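Local coordinates for protein ATP-dependent DNA helicase (PDB 5V9X) that unwinds RNA:DNA hybrids, probably by tracking 3'-to-5' along single-stranded DNA with energy from ATP hydrolysis, at residues S169-L174 with R540-S545. Numbering follows the deposited sequence.
With nucleotides of chain B.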
loop_
_atom_site.group_PDB
_atom_site.type_symbol
_atom_site.label_atom_id
_atom_site.label_comp_id
_atom_site.label_asym_id
_atom_site.label_seq_id
_atom_site.Cartn_x
_atom_site.Cartn_y
_atom_site.Cartn_z
ATOM N N SER A 169 0.420 9.990 14.019
ATOM C CA SER A 169 0.089 10.979 15.041
ATOM C C SER A 169 -0.157 10.326 16.394
ATOM O O SER A 169 0.166 10.912 17.434
ATOM C CB SER A 169 -1.122 11.801 14.610
ATOM O OG SER A 169 -0.739 12.823 13.708
ATOM N N LEU A 170 -0.731 9.120 16.408
ATOM C CA LEU A 170 -0.827 8.374 17.660
ATOM C C LEU A 170 0.552 8.160 18.265
ATOM O O LEU A 170 0.727 8.245 19.487
ATOM C CB LEU A 170 -1.520 7.031 17.432
ATOM C CG LEU A 170 -1.642 6.158 18.685
ATOM C CD1 LEU A 170 -2.482 6.863 19.742
ATOM C CD2 LEU A 170 -2.220 4.788 18.358
ATOM N N PHE A 171 1.545 7.894 17.417
ATOM C CA PHE A 171 2.923 7.774 17.879
ATOM C C PHE A 171 3.398 9.067 18.531
ATOM O O PHE A 171 4.075 9.038 19.566
ATOM C CB PHE A 171 3.813 7.393 16.696
ATOM C CG PHE A 171 5.259 7.194 17.046
ATOM C CD1 PHE A 171 5.682 6.032 17.673
ATOM C CD2 PHE A 171 6.203 8.149 16.704
ATOM C CE1 PHE A 171 7.015 5.840 17.972
ATOM C CE2 PHE A 171 7.537 7.960 17.002
ATOM C CZ PHE A 171 7.942 6.805 17.634
ATOM N N LEU A 172 3.036 10.214 17.947
ATOM C CA LEU A 172 3.479 11.496 18.486
ATOM C C LEU A 172 2.862 11.769 19.852
ATOM O O LEU A 172 3.553 12.224 20.771
ATOM C CB LEU A 172 3.137 12.621 17.510
ATOM C CG LEU A 172 3.742 12.479 16.110
ATOM C CD1 LEU A 172 3.305 13.622 15.202
ATOM C CD2 LEU A 172 5.255 12.406 16.191
ATOM N N MET A 173 1.566 11.495 20.006
ATOM C CA MET A 173 0.914 11.739 21.288
ATOM C C MET A 173 1.474 10.827 22.372
ATOM O O MET A 173 1.624 11.242 23.526
ATOM C CB MET A 173 -0.593 11.552 21.151
ATOM C CG MET A 173 -1.232 12.465 20.123
ATOM S SD MET A 173 -3.021 12.309 20.108
ATOM C CE MET A 173 -3.407 12.841 21.779
ATOM N N LEU A 174 1.786 9.578 22.020
ATOM C CA LEU A 174 2.378 8.656 22.981
ATOM C C LEU A 174 3.806 9.039 23.346
ATOM O O LEU A 174 4.328 8.552 24.356
ATOM C CB LEU A 174 2.346 7.233 22.424
ATOM C CG LEU A 174 0.955 6.623 22.271
ATOM C CD1 LEU A 174 1.010 5.390 21.385
ATOM C CD2 LEU A 174 0.376 6.285 23.633
ATOM N N ARG A 540 12.780 14.931 20.574
ATOM C CA ARG A 540 12.737 15.712 19.342
ATOM C C ARG A 540 13.203 14.889 18.150
ATOM O O ARG A 540 12.774 15.136 17.016
ATOM C CB ARG A 540 13.589 16.975 19.482
ATOM C CG ARG A 540 13.315 18.011 18.405
ATOM C CD ARG A 540 14.202 19.234 18.546
ATOM N NE ARG A 540 13.769 20.311 17.658
ATOM C CZ ARG A 540 14.485 21.400 17.397
ATOM N NH1 ARG A 540 15.682 21.561 17.947
ATOM N NH2 ARG A 540 14.007 22.328 16.578
ATOM N N LEU A 541 14.070 13.904 18.386
ATOM C CA LEU A 541 14.503 13.023 17.310
ATOM C C LEU A 541 13.391 12.066 16.895
ATOM O O LEU A 541 13.192 11.817 15.700
ATOM C CB LEU A 541 15.740 12.246 17.745
ATOM C CG LEU A 541 16.146 11.101 16.822
ATOM C CD1 LEU A 541 16.592 11.635 15.473
ATOM C CD2 LEU A 541 17.241 10.290 17.468
ATOM N N ALA A 542 12.657 11.519 17.866
ATOM C CA ALA A 542 11.618 10.547 17.545
ATOM C C ALA A 542 10.410 11.218 16.903
ATOM O O ALA A 542 9.828 10.681 15.954
ATOM C CB ALA A 542 11.203 9.785 18.803
ATOM N N VAL A 543 10.017 12.388 17.402
ATOM C CA VAL A 543 8.794 13.010 16.908
ATOM C C VAL A 543 8.999 13.629 15.528
ATOM O O VAL A 543 8.042 13.758 14.757
ATOM C CB VAL A 543 8.268 14.039 17.924
ATOM C CG1 VAL A 543 7.967 13.358 19.251
ATOM C CG2 VAL A 543 9.271 15.158 18.120
ATOM N N THR A 544 10.226 14.009 15.180
ATOM C CA THR A 544 10.524 14.505 13.844
ATOM C C THR A 544 10.959 13.398 12.890
ATOM O O THR A 544 11.443 13.694 11.793
ATOM C CB THR A 544 11.601 15.594 13.905
ATOM O OG1 THR A 544 12.784 15.072 14.522
ATOM C CG2 THR A 544 11.099 16.795 14.696
ATOM N N SER A 545 10.784 12.131 13.279
ATOM C CA SER A 545 11.219 11.021 12.438
ATOM C C SER A 545 10.298 10.816 11.243
ATOM O O SER A 545 10.763 10.429 10.164
ATOM C CB SER A 545 11.285 9.734 13.257
ATOM O OG SER A 545 9.984 9.240 13.526
ATOM P P DG B 11 3.575 16.974 12.391
ATOM O OP1 DG B 11 2.116 16.790 12.563
ATOM O OP2 DG B 11 4.112 18.193 11.750
ATOM O "O5'" DG B 11 4.284 16.845 13.811
ATOM C "C5'" DG B 11 5.687 16.969 13.909
ATOM C "C4'" DG B 11 6.125 16.768 15.341
ATOM O "O4'" DG B 11 7.494 17.199 15.493
ATOM C "C3'" DG B 11 5.303 17.541 16.370
ATOM O "O3'" DG B 11 4.807 16.647 17.349
ATOM C "C2'" DG B 11 6.284 18.561 16.962
ATOM C "C1'" DG B 11 7.637 17.923 16.687
ATOM N N9 DG B 11 8.710 18.890 16.489
ATOM C C8 DG B 11 9.835 19.057 17.261
ATOM N N7 DG B 11 10.626 20.000 16.826
ATOM C C5 DG B 11 9.986 20.484 15.691
ATOM C C6 DG B 11 10.366 21.511 14.798
ATOM O O6 DG B 11 11.377 22.224 14.833
ATOM N N1 DG B 11 9.430 21.681 13.780
ATOM C C2 DG B 11 8.273 20.948 13.645
ATOM N N2 DG B 11 7.492 21.252 12.598
ATOM N N3 DG B 11 7.907 19.982 14.474
ATOM C C4 DG B 11 8.808 19.806 15.470
ATOM P P DG B 12 3.656 17.112 18.366
ATOM O OP1 DG B 12 2.785 15.948 18.640
ATOM O OP2 DG B 12 3.073 18.373 17.855
ATOM O "O5'" DG B 12 4.461 17.434 19.696
ATOM C "C5'" DG B 12 5.431 16.520 20.154
ATOM C "C4'" DG B 12 6.439 17.218 21.033
ATOM O "O4'" DG B 12 7.138 18.216 20.256
ATOM C "C3'" DG B 12 5.834 17.938 22.237
ATOM O "O3'" DG B 12 6.462 17.487 23.417
ATOM C "C2'" DG B 12 6.102 19.424 21.973
ATOM C "C1'" DG B 12 7.272 19.397 21.002
ATOM N N9 DG B 12 7.269 20.515 20.065
ATOM C C8 DG B 12 6.176 21.057 19.431
ATOM N N7 DG B 12 6.475 22.048 18.638
ATOM C C5 DG B 12 7.855 22.168 18.749
ATOM C C6 DG B 12 8.745 23.072 18.120
ATOM O O6 DG B 12 8.479 23.974 17.314
ATOM N N1 DG B 12 10.064 22.853 18.512
ATOM C C2 DG B 12 10.471 21.882 19.398
ATOM N N2 DG B 12 11.787 21.824 19.652
ATOM N N3 DG B 12 9.647 21.029 19.994
ATOM C C4 DG B 12 8.359 21.230 19.623
ATOM P P DC B 10 -0.187 12.621 9.893
ATOM O OP1 DC B 10 -0.544 12.151 11.250
ATOM O OP2 DC B 10 -1.086 13.541 9.163
ATOM O "O5'" DC B 10 1.240 13.328 9.951
ATOM C "C5'" DC B 10 2.264 12.788 10.756
ATOM C "C4'" DC B 10 3.534 13.592 10.592
ATOM O "O4'" DC B 10 4.159 13.261 9.329
ATOM C "C3'" DC B 10 3.332 15.112 10.582
ATOM O "O3'" DC B 10 4.129 15.707 11.576
ATOM C "C2'" DC B 10 3.779 15.541 9.181
ATOM C "C1'" DC B 10 4.737 14.426 8.807
ATOM N N1 DC B 10 4.913 14.259 7.340
ATOM C C2 DC B 10 6.190 14.024 6.826
ATOM O O2 DC B 10 7.147 13.951 7.608
ATOM N N3 DC B 10 6.343 13.878 5.485
ATOM C C4 DC B 10 5.280 13.964 4.681
ATOM N N4 DC B 10 5.476 13.816 3.366
ATOM C C5 DC B 10 3.969 14.207 5.190
ATOM C C6 DC B 10 3.833 14.347 6.511
#
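Ala542 O, at the end of helix 538-543, is held by two donors of Ser545, the hydroxyl (OG to Ala542 O, 2.8 Å) and the backbone N, and the ring of Phe171 comes up to the same oxygen edge-on. Phe171 CE2 lies 3.7 Å from Ala542 O, which sits near the ring plane, so the weakly positive rim meets the carbonyl. CG anti to the backbone N (chi1 -178°) swings this ring out from helix 167-174 toward the second helix, where His467 and Ala470 of helix 461-471 also pack on it. The small methyl of Ala542 lets the aromatic ring come close to the helix.

Beside it, Leu172 reaches across with CD2, which lies 3.8 Å from Val543 CB, while its other branch, CD1, rests 3.6 Å from DG11 O5' of chain B. The branched Val543 likewise serves two partners, its CG2 standing 3.5 Å from C1' of the same nucleotide. The contact thus joins the first RecA-like domain, in which strand 162-165 of the parallel sheet leads into helix 167-174, to the winged-helix region, and the DNA strand runs along their seam.

Ser169, a turn before Leu172, gives its short hydroxyl to the phosphate of DC10 of chain B (OG to OP1, 2.6 Å). At the far end of the other segment, Arg540 is long enough to reach a base: with its chain extended, NE donates to N7 (3.3 Å) and NH2 to O6 (3.2 Å) of DG11 of chain B, both nearly straight (164° and 166°). This two-pronged grip on a guanine edge holds the guanidinium close to the base plane, while N2 of DG12 of chain B lies over one of its faces, toward the rim.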